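Local coordinates for putative sensory box/GGDEF family protein (Vibrio parahaemolyticus, PDB 3LID) that probably makes the second messenger cyclic di-GMP from GTP through a GGDEF domain, and is represented here by its extracellular PDC-fold sensor domain, at residues A[68-73]-A[104-109]; A[75-80]-A[95-100]; A[81-86]-A[169-174]; A[136-141]-A[149-154]. One frame throughout, in Å; residues are numbered along the deposited sequence. Where two conformers were deposited one is given.

Contact 1 (A[68-73]-A[104-109]); sequences MWSSVA and AGPSLI
The methyl group of Ala-104 lies against the helix backbone at Ser-70, with Ala-104 CB 3.4 Å from Ser-70 O. The same methyl meets Ser-70 CB at 3.9 Å and Ala-73 CB at 4.1 Å, so one small side chain of the strand rests on two residues of the same helix side, three positions apart. This pairing is a compact example of how small residues let a helix lie close on a strand. The CA atoms of Ser-70 and Ala-104 are 5.1 Å apart, and the axes of helix 68-73 and strand 104-106 approach to 7.2 Å while running roughly antiparallel, at 155°. The hydroxyl of Ser-70 is turned beside its own backbone N, anti to the carbonyl carbon (chi1 -67°), and from there it bonds to the carbonyl oxygen of Glu-66, one turn earlier. With that polar need met inside the helix, Ser-70 OG meets the strand by packing alone, 3.5 Å from Gly-105 CA, and Pro-106 CD borders it at 4.2 Å. Gly-105 pairs through its backbone with Lys-96 of strand 91-98; strand 103-106 is outermost in the sheet within this chain. From the helix, Trp-69 packs on Val-93 and Ile-95 of strand 91-98, on Ile-82 and Phe-84 of strand 79-86, and on Leu-44 of helix 9-45.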
# COMPACT_ATOMS: atom_id res chain seq x y z
N MET A 68 -12.61 -19.85 -2.67
CA MET A 68 -11.38 -19.85 -1.92
C MET A 68 -10.79 -18.43 -1.86
O MET A 68 -10.42 -17.93 -0.74
CB MET A 68 -10.38 -20.81 -2.60
CG MET A 68 -9.12 -21.12 -1.82
SD MET A 68 -7.76 -20.00 -2.08
CE MET A 68 -7.05 -20.51 -3.72
N TRP A 69 -10.69 -17.77 -3.02
CA TRP A 69 -10.12 -16.42 -3.01
C TRP A 69 -10.98 -15.46 -2.18
O TRP A 69 -10.43 -14.57 -1.56
CB TRP A 69 -9.99 -15.93 -4.45
CG TRP A 69 -8.82 -16.52 -5.11
CD1 TRP A 69 -7.97 -17.50 -4.64
CD2 TRP A 69 -8.36 -16.22 -6.44
NE1 TRP A 69 -7.00 -17.77 -5.58
CE2 TRP A 69 -7.20 -16.96 -6.66
CE3 TRP A 69 -8.80 -15.33 -7.42
CZ2 TRP A 69 -6.48 -16.91 -7.88
CZ3 TRP A 69 -8.08 -15.22 -8.61
CH2 TRP A 69 -6.94 -16.03 -8.83
N SER A 70 -12.31 -15.58 -2.21
CA SER A 70 -13.15 -14.73 -1.42
C SER A 70 -12.82 -14.98 0.06
O SER A 70 -12.79 -13.99 0.84
CB SER A 70 -14.62 -15.06 -1.69
OG SER A 70 -14.96 -14.71 -3.04
N SER A 71 -12.67 -16.26 0.46
CA SER A 71 -12.29 -16.57 1.86
C SER A 71 -10.97 -15.97 2.23
O SER A 71 -10.78 -15.47 3.37
CB SER A 71 -12.27 -18.10 2.07
OG SER A 71 -13.60 -18.63 1.92
N VAL A 72 -10.00 -16.06 1.33
CA VAL A 72 -8.65 -15.52 1.62
C VAL A 72 -8.80 -13.97 1.77
O VAL A 72 -8.13 -13.37 2.66
CB VAL A 72 -7.62 -15.87 0.49
CG1 VAL A 72 -6.33 -15.06 0.70
CG2 VAL A 72 -7.34 -17.36 0.54
N ALA A 73 -9.57 -13.32 0.88
CA ALA A 73 -9.68 -11.87 0.98
C ALA A 73 -10.33 -11.47 2.32
O ALA A 73 -9.93 -10.46 2.89
CB ALA A 73 -10.57 -11.30 -0.19
N ALA A 104 -16.62 -10.02 0.22
CA ALA A 104 -15.79 -10.45 -0.92
C ALA A 104 -16.65 -11.25 -1.85
O ALA A 104 -17.48 -12.08 -1.41
CB ALA A 104 -14.63 -11.38 -0.43
N GLY A 105 -16.40 -11.17 -3.16
CA GLY A 105 -17.06 -12.13 -4.04
C GLY A 105 -16.62 -11.83 -5.47
O GLY A 105 -15.95 -10.78 -5.75
N PRO A 106 -17.01 -12.69 -6.39
CA PRO A 106 -16.50 -12.55 -7.77
C PRO A 106 -17.26 -11.51 -8.56
O PRO A 106 -18.47 -11.27 -8.26
CB PRO A 106 -16.79 -13.97 -8.38
CG PRO A 106 -17.99 -14.47 -7.60
CD PRO A 106 -17.65 -13.99 -6.15
N SER A 107 -16.64 -10.95 -9.59
CA SER A 107 -17.34 -10.05 -10.53
C SER A 107 -17.34 -10.64 -11.91
O SER A 107 -16.30 -11.29 -12.32
CB SER A 107 -16.55 -8.72 -10.58
OG SER A 107 -17.09 -7.77 -11.49
N LEU A 108 -18.38 -10.31 -12.66
CA LEU A 108 -18.39 -10.71 -14.05
C LEU A 108 -17.96 -9.53 -14.91
O LEU A 108 -17.99 -9.65 -16.19
CB LEU A 108 -19.82 -11.13 -14.45
CG LEU A 108 -20.32 -12.42 -13.80
CD1 LEU A 108 -21.85 -12.50 -14.13
CD2 LEU A 108 -19.61 -13.61 -14.29
N ILE A 109 -17.47 -8.45 -14.28
CA ILE A 109 -17.04 -7.27 -15.06
C ILE A 109 -15.54 -7.56 -15.34
O ILE A 109 -14.70 -7.33 -14.44
CB ILE A 109 -17.23 -5.94 -14.33
CG1 ILE A 109 -18.76 -5.69 -14.12
CG2 ILE A 109 -16.68 -4.79 -15.18
CD1 ILE A 109 -19.03 -4.59 -13.15

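Contact 2 (A[75-80]-A[95-100]); sequences NQKLYK and IKYDFK
The beta hairpin of strands 79-86 and 91-98 begins here, directly after helix 59-76, and Tyr-97 ties its second strand to the connection between helix and hairpin. Lys-77 is the first residue to leave the helical conformation, with a positive phi of 71°, and its carbonyl oxygen lies at the edge of the Tyr-97 ring, near the ring plane, 3.2 Å from Tyr-97 CE2. A second backbone oxygen, Tyr-79 O, lies 3.4 Å from Tyr-97 CD2. The Tyr-97 ring reaches both because its CG is anti to the backbone N (chi1 169°). Its far end passes obliquely beside the Lys-77 side chain, Tyr-97 OH 3.5 Å from Lys-77 CG. The lysine then bends at its last torsion (chi4 -78°), and NZ donates to a water at 3.0 Å that is also hydrogen-bonded to Tyr-97 OH at 2.7 Å. Where the chain turns a corner at Lys-80, Tyr-97 N donates to Lys-80 O at 3.0 Å, approaching from above the carbonyl plane, and the same oxygen takes a CA-H contact from Lys-96 CA at 3.5 Å. The Lys-80 side chain leaves the hairpin for a salt bridge with Glu-138. Lys-77 O thus lies against a ring C-H, probably an electrostatically favourable placement, while the water links the phenol to an ammonium group that would tend to make the hydroxyl somewhat more acidic.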
# COMPACT_ATOMS: atom_id res chain seq x y z
N ASN A 75 -10.22 -13.11 5.11
CA ASN A 75 -9.26 -13.45 6.17
C ASN A 75 -8.08 -12.46 6.23
O ASN A 75 -7.71 -12.00 7.34
CB ASN A 75 -8.71 -14.84 5.91
CG ASN A 75 -7.63 -15.26 6.92
OD1 ASN A 75 -6.47 -14.96 6.78
ND2 ASN A 75 -8.04 -16.03 7.88
N GLN A 76 -7.58 -12.04 5.06
CA GLN A 76 -6.38 -11.19 5.02
C GLN A 76 -6.66 -9.67 5.06
O GLN A 76 -5.78 -8.93 5.49
CB GLN A 76 -5.54 -11.54 3.77
CG GLN A 76 -4.90 -12.91 3.90
CD GLN A 76 -3.85 -12.92 5.01
OE1 GLN A 76 -4.02 -13.58 6.06
NE2 GLN A 76 -2.86 -12.15 4.85
N LYS A 77 -7.80 -9.25 4.49
CA LYS A 77 -8.37 -7.88 4.48
C LYS A 77 -7.59 -6.86 3.61
O LYS A 77 -8.20 -5.87 3.17
CB LYS A 77 -8.55 -7.29 5.90
CG LYS A 77 -9.38 -8.27 6.72
CD LYS A 77 -9.50 -7.69 8.15
CE LYS A 77 -9.98 -8.74 9.08
NZ LYS A 77 -11.41 -8.89 8.91
N LEU A 78 -6.29 -7.09 3.38
CA LEU A 78 -5.50 -6.08 2.74
C LEU A 78 -5.49 -6.16 1.20
O LEU A 78 -4.87 -5.30 0.55
CB LEU A 78 -4.02 -6.09 3.23
CG LEU A 78 -3.31 -7.45 3.13
CD1 LEU A 78 -2.74 -7.53 1.79
CD2 LEU A 78 -2.12 -7.53 4.18
N TYR A 79 -6.16 -7.17 0.67
CA TYR A 79 -6.32 -7.25 -0.83
C TYR A 79 -7.65 -6.70 -1.28
O TYR A 79 -8.69 -7.17 -0.82
CB TYR A 79 -6.17 -8.69 -1.34
CG TYR A 79 -4.88 -9.31 -0.92
CD1 TYR A 79 -3.70 -8.94 -1.53
CD2 TYR A 79 -4.84 -10.23 0.17
CE1 TYR A 79 -2.48 -9.49 -1.14
CE2 TYR A 79 -3.62 -10.78 0.55
CZ TYR A 79 -2.45 -10.36 -0.06
OH TYR A 79 -1.24 -10.89 0.32
N LYS A 80 -7.61 -5.65 -2.10
CA LYS A 80 -8.81 -5.06 -2.65
C LYS A 80 -9.32 -5.91 -3.86
O LYS A 80 -10.51 -5.99 -4.10
CB LYS A 80 -8.49 -3.63 -3.05
CG LYS A 80 -9.76 -2.91 -3.47
CD LYS A 80 -9.63 -1.42 -3.18
CE LYS A 80 -10.92 -0.71 -3.46
NZ LYS A 80 -11.16 -0.70 -4.94
N ILE A 95 -11.89 -11.48 -7.98
CA ILE A 95 -12.59 -11.37 -6.68
C ILE A 95 -12.30 -9.96 -6.23
O ILE A 95 -11.17 -9.51 -6.30
CB ILE A 95 -11.99 -12.42 -5.71
CG1 ILE A 95 -12.42 -13.87 -6.10
CG2 ILE A 95 -12.25 -12.08 -4.23
CD1 ILE A 95 -13.74 -14.08 -6.53
N LYS A 96 -13.34 -9.32 -5.72
CA LYS A 96 -13.22 -7.93 -5.18
C LYS A 96 -13.59 -8.02 -3.70
O LYS A 96 -14.47 -8.82 -3.33
CB LYS A 96 -14.16 -6.93 -5.88
CG LYS A 96 -13.81 -6.86 -7.38
CD LYS A 96 -14.80 -6.00 -8.04
CE LYS A 96 -14.47 -4.50 -7.61
NZ LYS A 96 -15.25 -3.48 -8.45
N TYR A 97 -12.93 -7.18 -2.89
CA TYR A 97 -13.20 -7.21 -1.44
C TYR A 97 -13.34 -5.77 -0.98
O TYR A 97 -12.58 -4.84 -1.42
CB TYR A 97 -12.04 -7.94 -0.71
CG TYR A 97 -12.13 -7.75 0.81
CD1 TYR A 97 -13.10 -8.47 1.53
CD2 TYR A 97 -11.25 -6.90 1.45
CE1 TYR A 97 -13.18 -8.34 2.92
CE2 TYR A 97 -11.29 -6.73 2.86
CZ TYR A 97 -12.25 -7.47 3.56
OH TYR A 97 -12.28 -7.30 4.93
N ASP A 98 -14.30 -5.56 -0.08
CA ASP A 98 -14.55 -4.22 0.40
C ASP A 98 -14.33 -4.22 1.93
O ASP A 98 -15.08 -4.88 2.63
CB ASP A 98 -16.05 -3.87 0.20
CG ASP A 98 -16.39 -2.48 0.77
OD1 ASP A 98 -15.91 -1.46 0.26
OD2 ASP A 98 -17.24 -2.42 1.68
N PHE A 99 -13.27 -3.55 2.39
CA PHE A 99 -12.93 -3.74 3.83
C PHE A 99 -13.95 -3.16 4.76
O PHE A 99 -14.15 -3.66 5.85
CB PHE A 99 -11.49 -3.30 4.15
CG PHE A 99 -11.25 -1.80 4.19
CD1 PHE A 99 -11.49 -1.04 5.38
CD2 PHE A 99 -10.65 -1.14 3.12
CE1 PHE A 99 -11.19 0.35 5.44
CE2 PHE A 99 -10.37 0.25 3.15
CZ PHE A 99 -10.63 1.01 4.35
N LYS A 100 -14.62 -2.10 4.34
CA LYS A 100 -15.64 -1.53 5.26
C LYS A 100 -16.76 -2.46 5.62
O LYS A 100 -17.20 -2.47 6.77
CB LYS A 100 -16.20 -0.21 4.70
CG LYS A 100 -15.25 0.89 4.82
CD LYS A 100 -16.01 2.22 4.64
CE LYS A 100 -17.58 2.05 4.65
NZ LYS A 100 -18.12 2.21 3.22
O HOH W 1 -13.03 -9.40 6.46

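Contact 3 (A[81-86]-A[169-174]); sequences QIRFLD and VLNVDI. With PO4 (phosphate ion), chain C.
Tight pairing and a looser polar side divide this contact between antiparallel strands 81-86 and 169-173. In the tight part, Arg-83 and Val-169 form a hydrogen-bonded pair: Arg-83 N reaches Val-169 O at 2.9 Å, nearly along the C=O axis, and Val-169 N returns to Arg-83 O at 2.9 Å. Next to it, the non-hydrogen-bonded pair of Ile-82 and Leu-170 closes one sheet face, Ile-82 CG2 3.6 Å from Leu-170 CD2 as the two side chains cross obliquely. The pairing loosens toward Gln-81: Asn-171 N donates to Gln-81 O at 3.0 Å in a single, almost straight bond, and Gln-81 N is buried without a partner. The other face is mixed, Val-169 packing on Leu-85 beside the polar cluster of Arg-83 and Asn-171, which a water and a phosphate ion, probably from the crystallisation liquor, join. Arg-83 bends at chi3 (-70°), carrying its guanidinium across to Asn-171, where NH2 donates to OD1 at 2.9 Å from above the amide plane; the two flat groups stand 73° apart. The water accepts from Arg-83 NE at 2.9 Å and donates to both Val-169 O and Asn-171 OD1, so each of these oxygens takes two bonds. Phosphate O3 is held by Arg-83 NH2 at 2.8 Å and by Asn-171 ND2 at 3.0 Å, while Arg-83 NH1 bonds to O2 and also pairs with Glu-91. Strand 91-98 flanks 81-86 and strand 150-160 flanks 169-173, while on the Leu-170 face Ser-41 and Leu-44 of helix 9-45 and Trp-69 of helix 59-76 pack against the sheet.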
# COMPACT_ATOMS: atom_id res chain seq x y z
N GLN A 81 -8.41 -6.59 -4.54
CA GLN A 81 -8.79 -7.52 -5.59
C GLN A 81 -7.81 -8.62 -5.64
O GLN A 81 -6.67 -8.43 -5.30
CB GLN A 81 -8.67 -6.83 -7.01
CG GLN A 81 -9.59 -5.62 -7.14
CD GLN A 81 -9.46 -5.03 -8.55
OE1 GLN A 81 -8.76 -4.01 -8.78
NE2 GLN A 81 -10.08 -5.72 -9.49
N ILE A 82 -8.25 -9.79 -6.13
CA ILE A 82 -7.40 -10.93 -6.37
C ILE A 82 -7.89 -11.45 -7.74
O ILE A 82 -9.09 -11.72 -7.89
CB ILE A 82 -7.59 -12.04 -5.34
CG1 ILE A 82 -7.18 -11.45 -3.94
CG2 ILE A 82 -6.67 -13.28 -5.70
CD1 ILE A 82 -7.47 -12.49 -2.82
N ARG A 83 -6.98 -11.48 -8.71
CA ARG A 83 -7.38 -11.79 -10.08
C ARG A 83 -6.45 -12.77 -10.73
O ARG A 83 -5.26 -12.91 -10.41
CB ARG A 83 -7.26 -10.54 -10.90
CG ARG A 83 -8.39 -9.51 -10.56
CD ARG A 83 -8.26 -8.21 -11.41
NE ARG A 83 -7.06 -7.47 -10.93
CZ ARG A 83 -6.66 -6.31 -11.47
NH1 ARG A 83 -7.34 -5.77 -12.53
NH2 ARG A 83 -5.61 -5.65 -10.94
N PHE A 84 -7.01 -13.44 -11.74
CA PHE A 84 -6.17 -14.20 -12.65
C PHE A 84 -6.45 -13.59 -14.05
O PHE A 84 -7.62 -13.42 -14.44
CB PHE A 84 -6.55 -15.70 -12.68
CG PHE A 84 -5.61 -16.49 -13.53
CD1 PHE A 84 -4.33 -16.81 -13.05
CD2 PHE A 84 -5.94 -16.78 -14.88
CE1 PHE A 84 -3.42 -17.48 -13.83
CE2 PHE A 84 -4.98 -17.49 -15.73
CZ PHE A 84 -3.74 -17.84 -15.15
N LEU A 85 -5.38 -13.17 -14.73
CA LEU A 85 -5.44 -12.66 -16.12
C LEU A 85 -4.85 -13.74 -17.02
O LEU A 85 -3.85 -14.38 -16.70
CB LEU A 85 -4.59 -11.35 -16.29
CG LEU A 85 -5.27 -10.06 -15.78
CD1 LEU A 85 -5.66 -10.10 -14.30
CD2 LEU A 85 -4.15 -8.90 -15.96
N ASP A 86 -5.45 -13.90 -18.20
CA ASP A 86 -4.83 -14.90 -19.10
C ASP A 86 -3.62 -14.31 -19.80
O ASP A 86 -3.26 -13.12 -19.55
CB ASP A 86 -5.91 -15.43 -20.04
CG ASP A 86 -6.42 -14.41 -21.07
OD1 ASP A 86 -5.86 -13.29 -21.32
OD2 ASP A 86 -7.51 -14.73 -21.67
N VAL A 169 -2.58 -11.76 -10.00
CA VAL A 169 -2.36 -10.37 -9.66
C VAL A 169 -3.12 -10.09 -8.39
O VAL A 169 -4.33 -10.36 -8.29
CB VAL A 169 -2.95 -9.42 -10.74
CG1 VAL A 169 -2.70 -7.96 -10.36
CG2 VAL A 169 -2.27 -9.71 -12.11
N LEU A 170 -2.42 -9.50 -7.40
CA LEU A 170 -3.10 -9.21 -6.13
C LEU A 170 -2.97 -7.72 -5.88
O LEU A 170 -1.88 -7.21 -5.93
CB LEU A 170 -2.34 -9.97 -4.97
CG LEU A 170 -1.93 -11.41 -5.35
CD1 LEU A 170 -1.04 -11.99 -4.24
CD2 LEU A 170 -3.26 -12.20 -5.48
N ASN A 171 -4.04 -7.04 -5.59
CA ASN A 171 -3.99 -5.58 -5.40
C ASN A 171 -3.99 -5.35 -3.91
O ASN A 171 -5.04 -5.40 -3.27
CB ASN A 171 -5.20 -4.89 -6.05
CG ASN A 171 -5.05 -4.76 -7.52
OD1 ASN A 171 -4.56 -5.70 -8.19
ND2 ASN A 171 -5.41 -3.59 -8.06
N VAL A 172 -2.82 -4.99 -3.42
CA VAL A 172 -2.65 -4.61 -1.98
C VAL A 172 -3.14 -3.18 -1.81
O VAL A 172 -2.74 -2.25 -2.52
CB VAL A 172 -1.18 -4.79 -1.56
CG1 VAL A 172 -1.01 -4.23 -0.10
CG2 VAL A 172 -0.73 -6.30 -1.69
N ASP A 173 -4.08 -3.03 -0.91
CA ASP A 173 -4.87 -1.80 -0.76
C ASP A 173 -4.13 -0.85 0.23
O ASP A 173 -4.07 -1.05 1.46
CB ASP A 173 -6.19 -2.25 -0.18
CG ASP A 173 -7.14 -1.10 0.14
OD1 ASP A 173 -6.78 0.07 0.05
OD2 ASP A 173 -8.27 -1.41 0.51
N ILE A 174 -3.42 0.13 -0.34
CA ILE A 174 -2.65 1.08 0.51
C ILE A 174 -3.55 1.95 1.41
O ILE A 174 -3.17 2.28 2.55
CB ILE A 174 -1.81 1.98 -0.43
CG1 ILE A 174 -0.78 1.13 -1.23
CG2 ILE A 174 -1.06 3.09 0.36
CD1 ILE A 174 0.26 0.32 -0.32
P PO4 C . -6.27 -2.18 -11.74
O1 PO4 C . -7.65 -2.28 -11.07
O2 PO4 C . -6.47 -2.91 -13.07
O3 PO4 C . -5.20 -2.89 -10.96
O4 PO4 C . -5.90 -0.72 -11.99
O HOH W 2 -5.85 -8.06 -8.40

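Contact 4 (A[136-141]-A[149-154]); sequences ELERDK and SPSLRI. With PO4 (phosphate ion), chain C.
Glu-136 pairs with Ser-151 in the antiparallel ladder of strands 131-140 and 150-160, its N donating to Ser-151 O at 3.0 Å. Both Ser-151 N and Arg-153 NH1 (the latter at 3.0 Å) reach Glu-136 O from well above the carbonyl plane. The Glu-136 carboxylate, salt-bridged to Arg-116, lies over one face of the Arg-153 guanidinium without any N-H aimed at it; Ser-151 CB lies over the opposite face. At Leu-137, CA makes a C-H contact with Ser-149 O at 3.4 Å, CD2 packs on Pro-150, and the carbonyl oxygen takes a weak bond from Arg-153 NH2. Just past the last bridge, Glu-138 N donates to Ser-149 O at 2.9 Å. Its extended side chain splits its carboxylate between two serines through weak bonds, OE1 to Ser-149 OG and OE2 to Ser-151 OG, each at 2.9 Å, while Lys-80 and Asn-171 bind it too. Arg-139 N points at the phosphate, 2.9 Å from O4. Arg-153, extended from CG to NE, meets the same ion edge-on: NE donates to O3 at only 2.6 Å and NH2 reaches O4. The guanidinium is therefore fixed in rotation by Glu-136 O on one part of its rim and the anion on another. Arginine, backbone N-H and nearby basic groups create a site that probably suits an anion, while Lys-80 and the other donors would tend to keep Glu-138 ionised.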
# COMPACT_ATOMS: atom_id res chain seq x y z
N GLU A 136 0.19 2.57 -7.45
CA GLU A 136 -0.45 3.26 -8.59
C GLU A 136 -1.94 3.13 -8.42
O GLU A 136 -2.45 2.07 -7.95
CB GLU A 136 -0.03 2.54 -9.87
CG GLU A 136 -0.70 3.03 -11.11
CD GLU A 136 -0.11 2.27 -12.30
OE1 GLU A 136 1.01 2.59 -12.72
OE2 GLU A 136 -0.75 1.35 -12.83
N LEU A 137 -2.63 4.20 -8.77
CA LEU A 137 -4.11 4.21 -8.55
C LEU A 137 -4.76 3.18 -9.48
O LEU A 137 -4.33 2.97 -10.62
CB LEU A 137 -4.65 5.60 -8.93
CG LEU A 137 -4.09 6.69 -8.01
CD1 LEU A 137 -4.45 8.12 -8.43
CD2 LEU A 137 -4.63 6.46 -6.61
N GLU A 138 -5.83 2.57 -9.00
CA GLU A 138 -6.65 1.67 -9.85
C GLU A 138 -7.40 2.39 -10.98
O GLU A 138 -7.82 3.55 -10.80
CB GLU A 138 -7.64 0.97 -9.00
CG GLU A 138 -6.89 -0.04 -8.08
CD GLU A 138 -7.82 -0.92 -7.21
OE1 GLU A 138 -8.98 -0.55 -7.03
OE2 GLU A 138 -7.42 -2.03 -6.69
N ARG A 139 -7.56 1.68 -12.09
CA ARG A 139 -8.35 2.23 -13.20
C ARG A 139 -9.32 1.16 -13.74
O ARG A 139 -9.09 -0.05 -13.58
CB ARG A 139 -7.41 2.63 -14.36
CG ARG A 139 -6.53 3.88 -13.99
CD ARG A 139 -5.55 4.34 -15.11
NE ARG A 139 -4.87 5.55 -14.61
CZ ARG A 139 -5.13 6.82 -14.89
NH1 ARG A 139 -6.11 7.21 -15.73
NH2 ARG A 139 -4.34 7.77 -14.30
N ASP A 140 -10.37 1.66 -14.43
CA ASP A 140 -11.37 0.81 -15.16
C ASP A 140 -11.39 1.40 -16.57
O ASP A 140 -11.74 2.57 -16.73
CB ASP A 140 -12.80 1.05 -14.62
CG ASP A 140 -13.00 0.66 -13.20
OD1 ASP A 140 -12.42 -0.36 -12.72
OD2 ASP A 140 -13.86 1.33 -12.55
N LYS A 141 -11.06 0.57 -17.58
CA LYS A 141 -11.00 1.02 -19.00
C LYS A 141 -10.20 2.31 -19.11
O LYS A 141 -10.62 3.30 -19.77
CB LYS A 141 -12.44 1.17 -19.51
CG LYS A 141 -13.06 -0.23 -19.64
CD LYS A 141 -14.54 -0.13 -19.98
CE LYS A 141 -14.80 -1.01 -21.14
NZ LYS A 141 -14.09 -0.23 -22.19
N SER A 149 -7.94 4.99 -5.41
CA SER A 149 -7.54 3.70 -4.83
C SER A 149 -6.10 3.30 -5.12
O SER A 149 -5.81 2.61 -6.13
CB SER A 149 -8.55 2.65 -5.35
OG SER A 149 -8.18 1.33 -4.98
N PRO A 150 -5.13 3.75 -4.27
CA PRO A 150 -3.73 3.43 -4.50
C PRO A 150 -3.46 1.94 -4.17
O PRO A 150 -3.85 1.46 -3.05
CB PRO A 150 -2.93 4.39 -3.53
CG PRO A 150 -3.95 4.64 -2.40
CD PRO A 150 -5.38 4.56 -3.07
N SER A 151 -2.91 1.21 -5.14
CA SER A 151 -2.70 -0.25 -4.99
C SER A 151 -1.28 -0.58 -5.31
O SER A 151 -0.68 0.01 -6.21
CB SER A 151 -3.51 -1.10 -6.03
OG SER A 151 -4.85 -1.21 -5.74
N LEU A 152 -0.75 -1.55 -4.54
CA LEU A 152 0.56 -2.13 -4.80
C LEU A 152 0.28 -3.54 -5.35
O LEU A 152 -0.30 -4.39 -4.68
CB LEU A 152 1.33 -2.15 -3.47
CG LEU A 152 2.85 -2.35 -3.67
CD1 LEU A 152 3.65 -1.95 -2.31
CD2 LEU A 152 3.14 -3.75 -4.12
N ARG A 153 0.56 -3.72 -6.62
CA ARG A 153 0.07 -4.97 -7.29
C ARG A 153 1.19 -6.01 -7.21
O ARG A 153 2.30 -5.80 -7.70
CB ARG A 153 -0.23 -4.66 -8.79
CG ARG A 153 -1.54 -3.81 -8.88
CD ARG A 153 -1.64 -3.14 -10.29
NE ARG A 153 -2.77 -2.24 -10.35
CZ ARG A 153 -2.74 -1.00 -9.89
NH1 ARG A 153 -1.60 -0.52 -9.29
NH2 ARG A 153 -3.84 -0.25 -9.98
N ILE A 154 0.88 -7.17 -6.64
CA ILE A 154 1.82 -8.32 -6.64
C ILE A 154 1.52 -9.11 -7.96
O ILE A 154 0.31 -9.29 -8.27
CB ILE A 154 1.54 -9.22 -5.48
CG1 ILE A 154 1.41 -8.37 -4.16
CG2 ILE A 154 2.63 -10.28 -5.40
CD1 ILE A 154 2.70 -7.54 -3.84
P PO4 C . -6.27 -2.18 -11.74
O1 PO4 C . -7.65 -2.28 -11.07
O2 PO4 C . -6.47 -2.91 -13.07
O3 PO4 C . -5.20 -2.89 -10.96
O4 PO4 C . -5.90 -0.72 -11.99
O HOH W 3 -8.05 4.97 -8.22

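The four contacts follow one antiparallel sheet from its outermost strand, in contact 1, to the phosphate-binding side, where contacts 3 and 4 converge. Contacts 1 and 4 lie farthest apart, with centres about 17 Å from each other and nearest atoms about 7 Å apart. Contact 2 bridges them: Ile-95 packs on Trp-69 of contact 1, Ile-95 N lies 2.8 Å from Ile-82 O of contact 3, and Lys-80 NZ forms a salt bridge with Glu-138 OE1 of contact 4 at 3.0 Å. Contacts 3 and 4, with centres about 9 Å apart, share the phosphate, whose shell Tyr-118, Lys-113 and Arg-116 complete. The position is consistent with a ligand pocket of a PDC sensor domain.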